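Local coordinates for BLUF domain-containing protein (Acinetobacter baumannii, PDB 6W6Z) that probably senses blue light through a flavin bound in its BLUF domain, at residues Q51-E56 and W92-V97; R23-E28 and G40-A45; V3-A8 and E58-L63; K77-Y82 and Q123-F128. All coordinates share one frame; numbering follows the deposited sequence.

Contact 1 (Q51-E56 and W92-V97); sequences QCLEGE and WSMKYV. With FMN (flavin mononucleotide), chain B.
Gln51 and Met94 meet side chain to side chain beside the flavin mononucleotide. The amide nitrogen of Gln51 lies between the methionine sulfur and the flavin. Its main bond goes to the flavin, with Gln51 NE2 3.0 Å from FMN N5 and an angle of 156° at the hydrogen. A weak, strongly bent bond joins the same NE2 to FMN O4. On the Met94 side, NE2 makes a weak hydrogen bond to SD at 3.4 Å, and this one is close to straight at 164°. The Gln51 chain runs out extended, with CG anti to the backbone N (chi1 -168°), and this carries the amide from strand 48-54 as far as the flavin. Met94 instead bends at chi2 and chi3. The bend folds its CE back toward strand 48-54, where Met94 CE lies 3.3 Å from Gln51 NE2.

This is the flavin pocket of a BLUF domain, where a glutamine beside N5 and O4 is a hallmark of the family. The other end of the amide is held too: Gln51 OE1 is hydrogen-bonded to Tyr7 OH. Rotation of the amide is therefore restrained from both ends in this ground state.

Leu53 approaches from the same strand, two residues on. Its CD2 packs on Met94 CE at 3.9 Å, the two side chains crossing at a slant. The same Leu53 CD2 is 3.6 Å from FMN O4, and Met94 CE is 3.5 Å from that oxygen. Asn33, another flavin-binding residue, touches the Met94 side chain.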
# COMPACT_ATOMS: atom_id res chain seq x y z
N GLN A 51 -1.13 -2.97 0.68
CA GLN A 51 0.21 -2.41 0.44
C GLN A 51 1.16 -3.51 0.02
O GLN A 51 1.11 -4.64 0.56
CB GLN A 51 0.72 -1.66 1.66
CG GLN A 51 1.96 -0.85 1.34
CD GLN A 51 2.43 -0.01 2.50
OE1 GLN A 51 2.36 -0.42 3.66
NE2 GLN A 51 2.88 1.21 2.19
N CYS A 52 2.07 -3.17 -0.88
CA CYS A 52 3.21 -4.04 -1.22
C CYS A 52 4.49 -3.25 -0.95
O CYS A 52 4.54 -2.07 -1.34
CB CYS A 52 2.99 -4.52 -2.65
SG CYS A 52 4.49 -5.05 -3.50
N LEU A 53 5.41 -3.83 -0.17
CA LEU A 53 6.74 -3.27 0.15
C LEU A 53 7.80 -4.12 -0.56
O LEU A 53 7.73 -5.36 -0.45
CB LEU A 53 6.96 -3.31 1.66
CG LEU A 53 5.89 -2.61 2.52
CD1 LEU A 53 6.13 -2.89 3.99
CD2 LEU A 53 5.90 -1.11 2.25
N GLU A 54 8.78 -3.47 -1.18
CA GLU A 54 9.91 -4.17 -1.86
C GLU A 54 11.23 -3.65 -1.32
O GLU A 54 11.39 -2.41 -1.30
CB GLU A 54 9.96 -3.90 -3.37
CG GLU A 54 8.79 -4.44 -4.15
CD GLU A 54 8.72 -3.99 -5.62
OE1 GLU A 54 9.38 -3.01 -6.01
OE2 GLU A 54 7.97 -4.60 -6.36
N GLY A 55 12.17 -4.54 -1.01
CA GLY A 55 13.53 -4.15 -0.57
C GLY A 55 14.20 -5.22 0.26
O GLY A 55 13.71 -6.38 0.27
N GLU A 56 15.29 -4.86 0.94
CA GLU A 56 16.09 -5.81 1.75
C GLU A 56 15.18 -6.43 2.81
O GLU A 56 14.47 -5.66 3.52
CB GLU A 56 17.32 -5.15 2.37
N TRP A 92 8.72 3.98 -7.66
CA TRP A 92 8.06 4.72 -6.54
C TRP A 92 8.54 4.28 -5.17
O TRP A 92 8.39 3.08 -4.82
CB TRP A 92 6.55 4.56 -6.61
CG TRP A 92 5.93 4.83 -7.95
CD1 TRP A 92 5.43 6.01 -8.38
CD2 TRP A 92 5.65 3.87 -8.98
NE1 TRP A 92 4.92 5.88 -9.63
CE2 TRP A 92 5.00 4.57 -10.02
CE3 TRP A 92 5.84 2.50 -9.12
CZ2 TRP A 92 4.60 3.96 -11.21
CZ3 TRP A 92 5.45 1.88 -10.29
CH2 TRP A 92 4.84 2.60 -11.32
N SER A 93 8.96 5.25 -4.36
CA SER A 93 9.18 5.11 -2.90
C SER A 93 7.89 4.60 -2.24
O SER A 93 7.96 3.59 -1.49
CB SER A 93 9.68 6.39 -2.31
OG SER A 93 11.01 6.59 -2.77
N MET A 94 6.77 5.16 -2.64
CA MET A 94 5.42 4.59 -2.36
C MET A 94 4.40 5.15 -3.33
O MET A 94 3.93 6.28 -3.12
CB MET A 94 4.97 4.91 -0.94
CG MET A 94 3.70 4.16 -0.55
SD MET A 94 3.67 2.38 -0.93
CE MET A 94 5.19 1.87 -0.12
N LYS A 95 4.04 4.36 -4.34
CA LYS A 95 3.01 4.71 -5.33
C LYS A 95 1.68 4.74 -4.58
O LYS A 95 1.49 3.92 -3.69
CB LYS A 95 2.95 3.70 -6.48
CG LYS A 95 2.04 4.09 -7.63
CD LYS A 95 1.98 3.07 -8.72
CE LYS A 95 1.34 3.60 -9.98
NZ LYS A 95 1.35 2.59 -11.06
N TYR A 96 0.80 5.63 -4.97
CA TYR A 96 -0.57 5.67 -4.45
C TYR A 96 -1.54 5.41 -5.59
O TYR A 96 -1.52 6.16 -6.58
CB TYR A 96 -0.85 7.00 -3.78
CG TYR A 96 -2.20 7.03 -3.12
CD1 TYR A 96 -2.55 6.08 -2.18
CD2 TYR A 96 -3.13 7.97 -3.46
CE1 TYR A 96 -3.78 6.09 -1.55
CE2 TYR A 96 -4.36 8.01 -2.83
CZ TYR A 96 -4.71 7.05 -1.90
OH TYR A 96 -5.93 7.08 -1.29
N VAL A 97 -2.41 4.42 -5.40
CA VAL A 97 -3.49 4.07 -6.37
C VAL A 97 -4.83 3.99 -5.65
O VAL A 97 -4.92 3.35 -4.59
CB VAL A 97 -3.15 2.74 -7.06
CG1 VAL A 97 -4.19 2.34 -8.08
CG2 VAL A 97 -1.78 2.80 -7.68
N1 FMN B . 5.70 4.26 6.83
C2 FMN B . 6.78 4.12 6.03
O2 FMN B . 7.89 4.55 6.47
N3 FMN B . 6.72 3.44 4.87
C4 FMN B . 5.59 2.91 4.39
O4 FMN B . 5.53 2.32 3.31
C4A FMN B . 4.37 3.08 5.17
N5 FMN B . 3.20 2.62 4.78
C5A FMN B . 2.13 2.76 5.61
C6 FMN B . 0.92 2.28 5.18
C7 FMN B . -0.20 2.37 5.99
C7M FMN B . -1.49 1.84 5.45
C8 FMN B . -0.16 3.11 7.26
C8M FMN B . -1.43 3.22 8.08
C9 FMN B . 1.07 3.59 7.69
C9A FMN B . 2.19 3.47 6.89
N10 FMN B . 3.43 4.00 7.26
C10 FMN B . 4.51 3.79 6.43
C1' FMN B . 3.63 4.76 8.53
C2' FMN B . 4.20 3.99 9.70
O2' FMN B . 3.16 3.16 10.25
C3' FMN B . 4.67 5.03 10.76
O3' FMN B . 3.69 6.04 10.98
C4' FMN B . 5.90 5.80 10.35
O4' FMN B . 6.96 4.88 9.98
C5' FMN B . 6.41 6.68 11.52
O5' FMN B . 6.82 5.92 12.67
P FMN B . 7.48 6.60 14.02
O1P FMN B . 6.28 6.81 14.92
O2P FMN B . 8.46 5.52 14.46
O3P FMN B . 8.14 7.90 13.60

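Contact 2 (R23-E28 and G40-A45); sequences RDILTE and GVLYYA. With FMN (flavin mononucleotide), chain B.
Leu42 on strand 39-45 and Leu26 on helix 18-36 mark the nearest approach of the two backbones, with Leu42 CA 8.6 Å from Leu26 CA. Side chains bridge this gap. Leu42 points at the helix and sets its CD2 against two residues of it. Ile25 CG2 meets Leu42 CD2 at 3.8 Å, and the two side chains cross at about a right angle. Leu26 CD2 is farther from Leu42 CD2, at 4.2 Å, and comes in at a slant.

The two methyls of Leu42 do different work. CD2 faces the helix, while Leu42 CD1 lies 3.9 Å from the flavin methyl FMN C7M. Ile25 CG2 touches the flavin ring as well as Leu42. The longer branch of Ile25, with CG1 anti to the carbonyl carbon (chi1 -68°), runs along the flavin, and Ile25 CD1 is 3.7 Å from FMN C8M.

One turn along, Glu28 reaches the ribityl chain, with Glu28 OE1 2.7 Å from FMN O3'. Arg72 forms a salt bridge with the same carboxylate oxygen. Between helix and strand the contact is wholly apolar and buried. Ile25 and Leu42 give the dimethylbenzene end of the flavin apolar neighbours, while the polar side chain of Glu28 meets the ribityl chain.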
# COMPACT_ATOMS: atom_id res chain seq x y z
N ARG A 23 -2.77 11.75 3.23
CA ARG A 23 -1.64 12.66 2.91
C ARG A 23 -0.49 12.42 3.88
O ARG A 23 0.68 12.32 3.43
CB ARG A 23 -2.14 14.10 2.88
CG ARG A 23 -3.14 14.37 1.77
CD ARG A 23 -3.87 15.71 1.91
NE ARG A 23 -3.12 16.81 1.37
CZ ARG A 23 -3.50 18.09 1.42
NH1 ARG A 23 -2.70 19.02 0.90
NH2 ARG A 23 -4.68 18.42 1.92
N ASP A 24 -0.78 12.28 5.17
CA ASP A 24 0.25 12.00 6.23
C ASP A 24 0.96 10.66 5.98
O ASP A 24 2.25 10.60 5.97
CB ASP A 24 -0.37 12.00 7.61
CG ASP A 24 -0.66 13.37 8.20
OD1 ASP A 24 -0.18 14.36 7.67
OD2 ASP A 24 -1.38 13.42 9.18
N ILE A 25 0.19 9.61 5.72
CA ILE A 25 0.78 8.27 5.43
C ILE A 25 1.76 8.38 4.24
O ILE A 25 2.89 7.88 4.34
CB ILE A 25 -0.33 7.25 5.18
CG1 ILE A 25 -1.13 6.97 6.47
CG2 ILE A 25 0.22 5.98 4.57
CD1 ILE A 25 -2.42 6.22 6.24
N LEU A 26 1.35 8.97 3.13
CA LEU A 26 2.23 9.06 1.92
C LEU A 26 3.44 9.96 2.19
O LEU A 26 4.56 9.64 1.69
CB LEU A 26 1.40 9.57 0.74
CG LEU A 26 0.31 8.61 0.28
CD1 LEU A 26 -0.60 9.31 -0.73
CD2 LEU A 26 0.91 7.33 -0.30
N THR A 27 3.26 11.07 2.88
CA THR A 27 4.42 11.92 3.26
C THR A 27 5.42 11.09 4.06
O THR A 27 6.61 11.14 3.71
CB THR A 27 4.01 13.14 4.10
OG1 THR A 27 3.13 13.94 3.33
CG2 THR A 27 5.22 13.96 4.52
N GLU A 28 4.97 10.38 5.10
CA GLU A 28 5.88 9.56 5.97
C GLU A 28 6.52 8.45 5.13
O GLU A 28 7.77 8.29 5.19
CB GLU A 28 5.11 8.95 7.13
CG GLU A 28 4.56 9.97 8.12
CD GLU A 28 3.50 9.38 9.03
OE1 GLU A 28 3.59 8.18 9.31
OE2 GLU A 28 2.55 10.11 9.43
N GLY A 40 7.34 0.49 -3.41
CA GLY A 40 6.06 -0.24 -3.35
C GLY A 40 4.87 0.57 -3.76
O GLY A 40 4.98 1.63 -4.44
N VAL A 41 3.72 0.07 -3.35
CA VAL A 41 2.44 0.70 -3.75
C VAL A 41 1.45 0.53 -2.61
O VAL A 41 1.46 -0.51 -1.97
CB VAL A 41 1.92 0.09 -5.07
CG1 VAL A 41 1.83 -1.42 -4.99
CG2 VAL A 41 0.60 0.72 -5.49
N LEU A 42 0.64 1.56 -2.44
CA LEU A 42 -0.45 1.65 -1.43
C LEU A 42 -1.70 1.86 -2.24
O LEU A 42 -1.75 2.83 -2.97
CB LEU A 42 -0.22 2.80 -0.45
CG LEU A 42 -1.24 2.87 0.69
CD1 LEU A 42 -1.18 1.62 1.57
CD2 LEU A 42 -1.06 4.12 1.54
N TYR A 43 -2.68 0.97 -2.07
CA TYR A 43 -4.01 1.07 -2.70
C TYR A 43 -4.95 1.37 -1.55
O TYR A 43 -4.87 0.71 -0.51
CB TYR A 43 -4.38 -0.23 -3.42
CG TYR A 43 -5.85 -0.40 -3.76
CD1 TYR A 43 -6.39 0.18 -4.89
CD2 TYR A 43 -6.67 -1.20 -2.99
CE1 TYR A 43 -7.71 -0.03 -5.25
CE2 TYR A 43 -8.02 -1.37 -3.29
CZ TYR A 43 -8.54 -0.80 -4.44
OH TYR A 43 -9.85 -0.98 -4.79
N TYR A 44 -5.87 2.29 -1.76
CA TYR A 44 -6.93 2.60 -0.78
C TYR A 44 -8.26 2.55 -1.50
O TYR A 44 -8.40 3.25 -2.52
CB TYR A 44 -6.74 3.98 -0.14
CG TYR A 44 -7.88 4.31 0.79
CD1 TYR A 44 -7.99 3.69 2.03
CD2 TYR A 44 -8.93 5.10 0.36
CE1 TYR A 44 -9.08 3.91 2.85
CE2 TYR A 44 -10.02 5.36 1.18
CZ TYR A 44 -10.12 4.73 2.41
OH TYR A 44 -11.21 4.95 3.21
N ALA A 45 -9.23 1.85 -0.94
CA ALA A 45 -10.63 1.92 -1.42
C ALA A 45 -11.55 1.33 -0.36
O ALA A 45 -11.10 0.45 0.44
CB ALA A 45 -10.76 1.15 -2.70
N1 FMN B . 5.70 4.26 6.83
C2 FMN B . 6.78 4.12 6.03
O2 FMN B . 7.89 4.55 6.47
N3 FMN B . 6.72 3.44 4.87
C4 FMN B . 5.59 2.91 4.39
O4 FMN B . 5.53 2.32 3.31
C4A FMN B . 4.37 3.08 5.17
N5 FMN B . 3.20 2.62 4.78
C5A FMN B . 2.13 2.76 5.61
C6 FMN B . 0.92 2.28 5.18
C7 FMN B . -0.20 2.37 5.99
C7M FMN B . -1.49 1.84 5.45
C8 FMN B . -0.16 3.11 7.26
C8M FMN B . -1.43 3.22 8.08
C9 FMN B . 1.07 3.59 7.69
C9A FMN B . 2.19 3.47 6.89
N10 FMN B . 3.43 4.00 7.26
C10 FMN B . 4.51 3.79 6.43
C1' FMN B . 3.63 4.76 8.53
C2' FMN B . 4.20 3.99 9.70
O2' FMN B . 3.16 3.16 10.25
C3' FMN B . 4.67 5.03 10.76
O3' FMN B . 3.69 6.04 10.98
C4' FMN B . 5.90 5.80 10.35
O4' FMN B . 6.96 4.88 9.98
C5' FMN B . 6.41 6.68 11.52
O5' FMN B . 6.82 5.92 12.67
P FMN B . 7.48 6.60 14.02
O1P FMN B . 6.28 6.81 14.92
O2P FMN B . 8.46 5.52 14.46
O3P FMN B . 8.14 7.90 13.60

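Contact 3 (V3-A8 and E58-L63); sequences VRLCYA and EVVERL. With FMN (flavin mononucleotide), chain B.
Val60 of helix 57-67 packs on Leu5 and Val3 of strand 2-11, using one methyl for its closest contacts. Its CG1 stands anti to the backbone N (chi1 165°), which aims that branch at the strand. Val60 CG1 lies 3.7 Å from Leu5 CB. The two side chains run past each other in opposite directions, so Val60 packs against the base of Leu5 more closely than against its end.

Val3, two residues earlier on the strand, points the same way as Leu5. With CG1 anti to the carbonyl carbon (chi1 -50°), CG2 falls between the backbone N and the carbonyl carbon, and this branch touches the helix. Val3 CG2 is 4.1 Å from Val60 CG1, and the side chains cross at a slant.

Nearer the cofactor, the same strand and helix both reach the flavin. Tyr7 OH is 3.5 Å from FMN C7M. Leu63 CD1 lies 3.6 Å from FMN C2.

The contact lays helix 57-67 against one face of the sheet. Leu53 of the adjoining strand 48-54 also touches Val60, and on the other flank Thr81 of strand 73-83 packs on Val3 and Leu5.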
# COMPACT_ATOMS: atom_id res chain seq x y z
N VAL A 3 13.02 -8.80 -1.00
CA VAL A 3 11.70 -9.44 -0.88
C VAL A 3 10.61 -8.44 -1.23
O VAL A 3 10.85 -7.18 -1.18
CB VAL A 3 11.49 -10.03 0.51
CG1 VAL A 3 12.68 -10.89 0.93
CG2 VAL A 3 11.18 -8.95 1.52
N ARG A 4 9.47 -9.01 -1.57
CA ARG A 4 8.18 -8.31 -1.69
C ARG A 4 7.28 -8.81 -0.56
O ARG A 4 7.14 -10.03 -0.41
CB ARG A 4 7.59 -8.56 -3.08
CG ARG A 4 6.27 -7.81 -3.27
CD ARG A 4 5.82 -7.63 -4.70
NE ARG A 4 6.94 -7.13 -5.48
CZ ARG A 4 7.57 -7.81 -6.43
NH1 ARG A 4 7.13 -9.00 -6.78
NH2 ARG A 4 8.61 -7.27 -7.04
N LEU A 5 6.67 -7.90 0.19
CA LEU A 5 5.73 -8.25 1.29
C LEU A 5 4.43 -7.54 0.99
O LEU A 5 4.46 -6.31 0.74
CB LEU A 5 6.30 -7.80 2.65
CG LEU A 5 5.48 -8.20 3.88
CD1 LEU A 5 6.37 -8.40 5.10
CD2 LEU A 5 4.36 -7.20 4.17
N CYS A 6 3.32 -8.27 1.04
CA CYS A 6 1.98 -7.73 0.71
C CYS A 6 1.07 -7.98 1.91
O CYS A 6 1.12 -9.09 2.49
CB CYS A 6 1.36 -8.36 -0.54
SG CYS A 6 2.37 -8.13 -2.04
N TYR A 7 0.23 -7.01 2.22
CA TYR A 7 -0.79 -7.17 3.27
C TYR A 7 -1.98 -6.30 2.91
O TYR A 7 -1.91 -5.35 2.11
CB TYR A 7 -0.20 -6.87 4.65
CG TYR A 7 -0.06 -5.39 4.88
CD1 TYR A 7 -1.13 -4.65 5.36
CD2 TYR A 7 1.10 -4.72 4.51
CE1 TYR A 7 -1.03 -3.27 5.50
CE2 TYR A 7 1.21 -3.35 4.67
CZ TYR A 7 0.14 -2.62 5.15
OH TYR A 7 0.22 -1.26 5.25
N ALA A 8 -3.10 -6.62 3.55
CA ALA A 8 -4.28 -5.77 3.45
C ALA A 8 -4.74 -5.45 4.88
O ALA A 8 -4.36 -6.18 5.85
CB ALA A 8 -5.35 -6.43 2.59
N GLU A 58 15.41 -7.58 5.89
CA GLU A 58 15.46 -7.10 7.31
C GLU A 58 14.73 -5.76 7.37
O GLU A 58 13.85 -5.61 8.25
CB GLU A 58 16.89 -7.05 7.85
N VAL A 59 14.98 -4.85 6.44
CA VAL A 59 14.38 -3.48 6.50
C VAL A 59 12.87 -3.59 6.27
O VAL A 59 12.11 -2.92 7.00
CB VAL A 59 15.04 -2.48 5.54
CG1 VAL A 59 14.76 -2.74 4.08
CG2 VAL A 59 14.63 -1.07 5.91
N VAL A 60 12.46 -4.37 5.28
CA VAL A 60 11.03 -4.56 4.94
C VAL A 60 10.32 -5.14 6.16
O VAL A 60 9.16 -4.66 6.46
CB VAL A 60 10.83 -5.43 3.68
CG1 VAL A 60 9.38 -5.91 3.57
CG2 VAL A 60 11.28 -4.72 2.41
N GLU A 61 10.93 -6.14 6.82
CA GLU A 61 10.29 -6.84 7.96
C GLU A 61 10.17 -5.88 9.15
O GLU A 61 9.13 -5.88 9.78
CB GLU A 61 11.02 -8.14 8.32
CG GLU A 61 10.56 -9.28 7.42
CD GLU A 61 11.29 -10.61 7.51
OE1 GLU A 61 10.90 -11.55 6.79
OE2 GLU A 61 12.24 -10.71 8.30
N ARG A 62 11.19 -5.08 9.42
CA ARG A 62 11.20 -4.09 10.52
C ARG A 62 10.16 -3.01 10.20
O ARG A 62 9.37 -2.63 11.12
CB ARG A 62 12.64 -3.61 10.73
N LEU A 63 10.05 -2.60 8.93
CA LEU A 63 9.05 -1.57 8.52
C LEU A 63 7.66 -2.16 8.72
O LEU A 63 6.85 -1.52 9.36
CB LEU A 63 9.25 -1.13 7.07
CG LEU A 63 8.14 -0.26 6.49
CD1 LEU A 63 7.92 0.99 7.32
CD2 LEU A 63 8.43 0.14 5.06
N1 FMN B . 5.70 4.26 6.83
C2 FMN B . 6.78 4.12 6.03
O2 FMN B . 7.89 4.55 6.47
N3 FMN B . 6.72 3.44 4.87
C4 FMN B . 5.59 2.91 4.39
O4 FMN B . 5.53 2.32 3.31
C4A FMN B . 4.37 3.08 5.17
N5 FMN B . 3.20 2.62 4.78
C5A FMN B . 2.13 2.76 5.61
C6 FMN B . 0.92 2.28 5.18
C7 FMN B . -0.20 2.37 5.99
C7M FMN B . -1.49 1.84 5.45
C8 FMN B . -0.16 3.11 7.26
C8M FMN B . -1.43 3.22 8.08
C9 FMN B . 1.07 3.59 7.69
C9A FMN B . 2.19 3.47 6.89
N10 FMN B . 3.43 4.00 7.26
C10 FMN B . 4.51 3.79 6.43
C1' FMN B . 3.63 4.76 8.53
C2' FMN B . 4.20 3.99 9.70
O2' FMN B . 3.16 3.16 10.25
C3' FMN B . 4.67 5.03 10.76
O3' FMN B . 3.69 6.04 10.98
C4' FMN B . 5.90 5.80 10.35
O4' FMN B . 6.96 4.88 9.98
C5' FMN B . 6.41 6.68 11.52
O5' FMN B . 6.82 5.92 12.67
P FMN B . 7.48 6.60 14.02
O1P FMN B . 6.28 6.81 14.92
O2P FMN B . 8.46 5.52 14.46
O3P FMN B . 8.14 7.90 13.60

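Contact 4 (K77-Y82 and Q123-F128); sequences KWLCTY and QNLKFF
Strand 73-83 and helix 125-134 come nearest at Leu79 and Leu125, whose CA atoms are 9.2 Å apart. Both residues point their side chains across the gap. Leu125 has its CG anti to the carbonyl carbon (chi1 -60°) and reaches the strand with CD1. Leu125 CD1 lies 3.8 Å from Cys80 SG, the shortest approach between the segments. The same methyl is 4.4 Å from Leu79 CB, a looser contact at the root of that side chain.

The strand is irregular here. Leu79 and Cys80 both face Cys6 of strand 2-11, forming a classic beta bulge. Because of it, two consecutive residues turn toward the helix, where a regular strand would alternate its sides. The edge strand of the BLUF sheet thus offers a pair of neighbouring side chains to Leu125. Gln122 adds a polar link, its NE2 hydrogen-bonding to Leu79 O.

Trp78 and Thr81 lie on either side of the bulge pair and are joined to each other. Trp78 NE1 donates to Thr81 OG1 at 2.9 Å, with the hydroxyl oxygen almost in the indole plane. The bond is bent, with an angle of 134° at the hydrogen. On the side toward Leu125, Cys80 SG lies at the edge of the Tyr82 ring, in its plane. Phe50 of strand 48-54 touches both Leu79 and Leu125.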
# COMPACT_ATOMS: atom_id res chain seq x y z
N LYS A 77 -4.15 -8.18 7.59
CA LYS A 77 -4.09 -9.52 6.96
C LYS A 77 -2.82 -9.64 6.11
O LYS A 77 -2.80 -9.18 4.93
CB LYS A 77 -5.36 -9.73 6.14
CG LYS A 77 -5.45 -11.07 5.42
CD LYS A 77 -6.71 -11.19 4.58
CE LYS A 77 -6.90 -12.57 4.02
NZ LYS A 77 -7.77 -12.55 2.82
N TRP A 78 -1.80 -10.29 6.66
CA TRP A 78 -0.52 -10.57 5.97
C TRP A 78 -0.77 -11.59 4.86
O TRP A 78 -1.23 -12.71 5.15
CB TRP A 78 0.51 -11.04 6.99
CG TRP A 78 1.89 -11.29 6.48
CD1 TRP A 78 2.40 -10.96 5.27
CD2 TRP A 78 2.97 -11.82 7.25
NE1 TRP A 78 3.72 -11.29 5.20
CE2 TRP A 78 4.11 -11.82 6.41
CE3 TRP A 78 3.09 -12.31 8.55
CZ2 TRP A 78 5.34 -12.30 6.85
CZ3 TRP A 78 4.31 -12.78 8.99
CH2 TRP A 78 5.42 -12.78 8.14
N LEU A 79 -0.51 -11.22 3.60
CA LEU A 79 -0.83 -12.11 2.47
C LEU A 79 0.38 -12.96 2.12
O LEU A 79 0.23 -14.18 1.98
CB LEU A 79 -1.29 -11.26 1.29
CG LEU A 79 -2.68 -10.68 1.52
CD1 LEU A 79 -2.99 -9.60 0.49
CD2 LEU A 79 -3.70 -11.80 1.47
N CYS A 80 1.54 -12.35 1.95
CA CYS A 80 2.72 -13.14 1.55
C CYS A 80 3.96 -12.31 1.72
O CYS A 80 3.86 -11.06 1.76
CB CYS A 80 2.62 -13.60 0.11
SG CYS A 80 2.42 -12.20 -1.01
N THR A 81 5.08 -13.02 1.79
CA THR A 81 6.43 -12.46 1.62
C THR A 81 7.18 -13.39 0.68
O THR A 81 7.11 -14.59 0.93
CB THR A 81 7.19 -12.40 2.94
OG1 THR A 81 6.32 -11.79 3.91
CG2 THR A 81 8.48 -11.64 2.76
N TYR A 82 7.87 -12.88 -0.33
CA TYR A 82 8.68 -13.77 -1.18
C TYR A 82 9.90 -13.03 -1.72
O TYR A 82 9.88 -11.81 -1.81
CB TYR A 82 7.78 -14.36 -2.26
CG TYR A 82 7.07 -13.38 -3.14
CD1 TYR A 82 5.81 -12.91 -2.84
CD2 TYR A 82 7.67 -12.91 -4.30
CE1 TYR A 82 5.17 -12.01 -3.67
CE2 TYR A 82 7.04 -12.01 -5.14
CZ TYR A 82 5.77 -11.56 -4.83
OH TYR A 82 5.11 -10.66 -5.64
N GLN A 123 -3.44 -15.81 -4.87
CA GLN A 123 -3.50 -16.08 -6.33
C GLN A 123 -3.96 -14.81 -7.06
O GLN A 123 -3.49 -14.57 -8.18
CB GLN A 123 -4.42 -17.26 -6.64
CG GLN A 123 -3.91 -18.58 -6.09
CD GLN A 123 -2.71 -19.13 -6.86
OE1 GLN A 123 -2.37 -18.67 -7.95
NE2 GLN A 123 -2.09 -20.16 -6.30
N ASN A 124 -4.84 -14.02 -6.47
CA ASN A 124 -5.35 -12.77 -7.10
C ASN A 124 -4.24 -11.75 -7.34
O ASN A 124 -4.46 -10.81 -8.18
CB ASN A 124 -6.44 -12.11 -6.27
CG ASN A 124 -7.65 -12.98 -6.08
OD1 ASN A 124 -8.25 -12.96 -5.01
ND2 ASN A 124 -8.04 -13.70 -7.13
N LEU A 125 -3.13 -11.83 -6.59
CA LEU A 125 -2.02 -10.84 -6.61
C LEU A 125 -1.29 -10.83 -7.95
O LEU A 125 -0.80 -9.75 -8.32
CB LEU A 125 -1.04 -11.11 -5.46
CG LEU A 125 -1.65 -11.04 -4.06
CD1 LEU A 125 -0.56 -11.07 -3.00
CD2 LEU A 125 -2.54 -9.81 -3.88
N LYS A 126 -1.25 -11.96 -8.67
CA LYS A 126 -0.86 -12.00 -10.11
C LYS A 126 -1.48 -10.77 -10.78
O LYS A 126 -0.71 -9.80 -11.08
CB LYS A 126 -1.34 -13.28 -10.82
N PHE A 127 -2.81 -10.75 -10.91
CA PHE A 127 -3.57 -9.72 -11.66
C PHE A 127 -3.57 -8.40 -10.89
O PHE A 127 -3.42 -7.35 -11.54
CB PHE A 127 -5.02 -10.13 -11.91
N PHE A 128 -3.75 -8.43 -9.57
CA PHE A 128 -3.94 -7.19 -8.77
C PHE A 128 -2.66 -6.36 -8.75
O PHE A 128 -2.78 -5.14 -8.97
CB PHE A 128 -4.42 -7.43 -7.35
CG PHE A 128 -4.92 -6.18 -6.66
CD1 PHE A 128 -6.01 -5.47 -7.15
CD2 PHE A 128 -4.32 -5.74 -5.49
CE1 PHE A 128 -6.48 -4.35 -6.49
CE2 PHE A 128 -4.79 -4.62 -4.82
CZ PHE A 128 -5.89 -3.94 -5.31

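How the contacts relate
All four contacts reach one mixed sheet, ordered 73-83, 2-11, 48-54, 39-45, 95-98. The centres of contacts 1 and 2 are about 9 Å apart. They share a strand boundary: Lys95 pairs with Gly40 and Leu42. The centres of contacts 1 and 3 are about 10 Å apart, where strands 2-11 and 48-54 pair. Contact 4 is centred about 12 Å from the centre of contact 3 and about 18 Å from that of contact 2. It still meets contact 2 directly, where Phe128 packs on Tyr43. Along the chain, contact 2 is nested inside contact 3 and closes before contact 1 opens. Contacts 1 to 3 line the flavin pocket; contact 4 packs helix 125-134 on the sheet away from it.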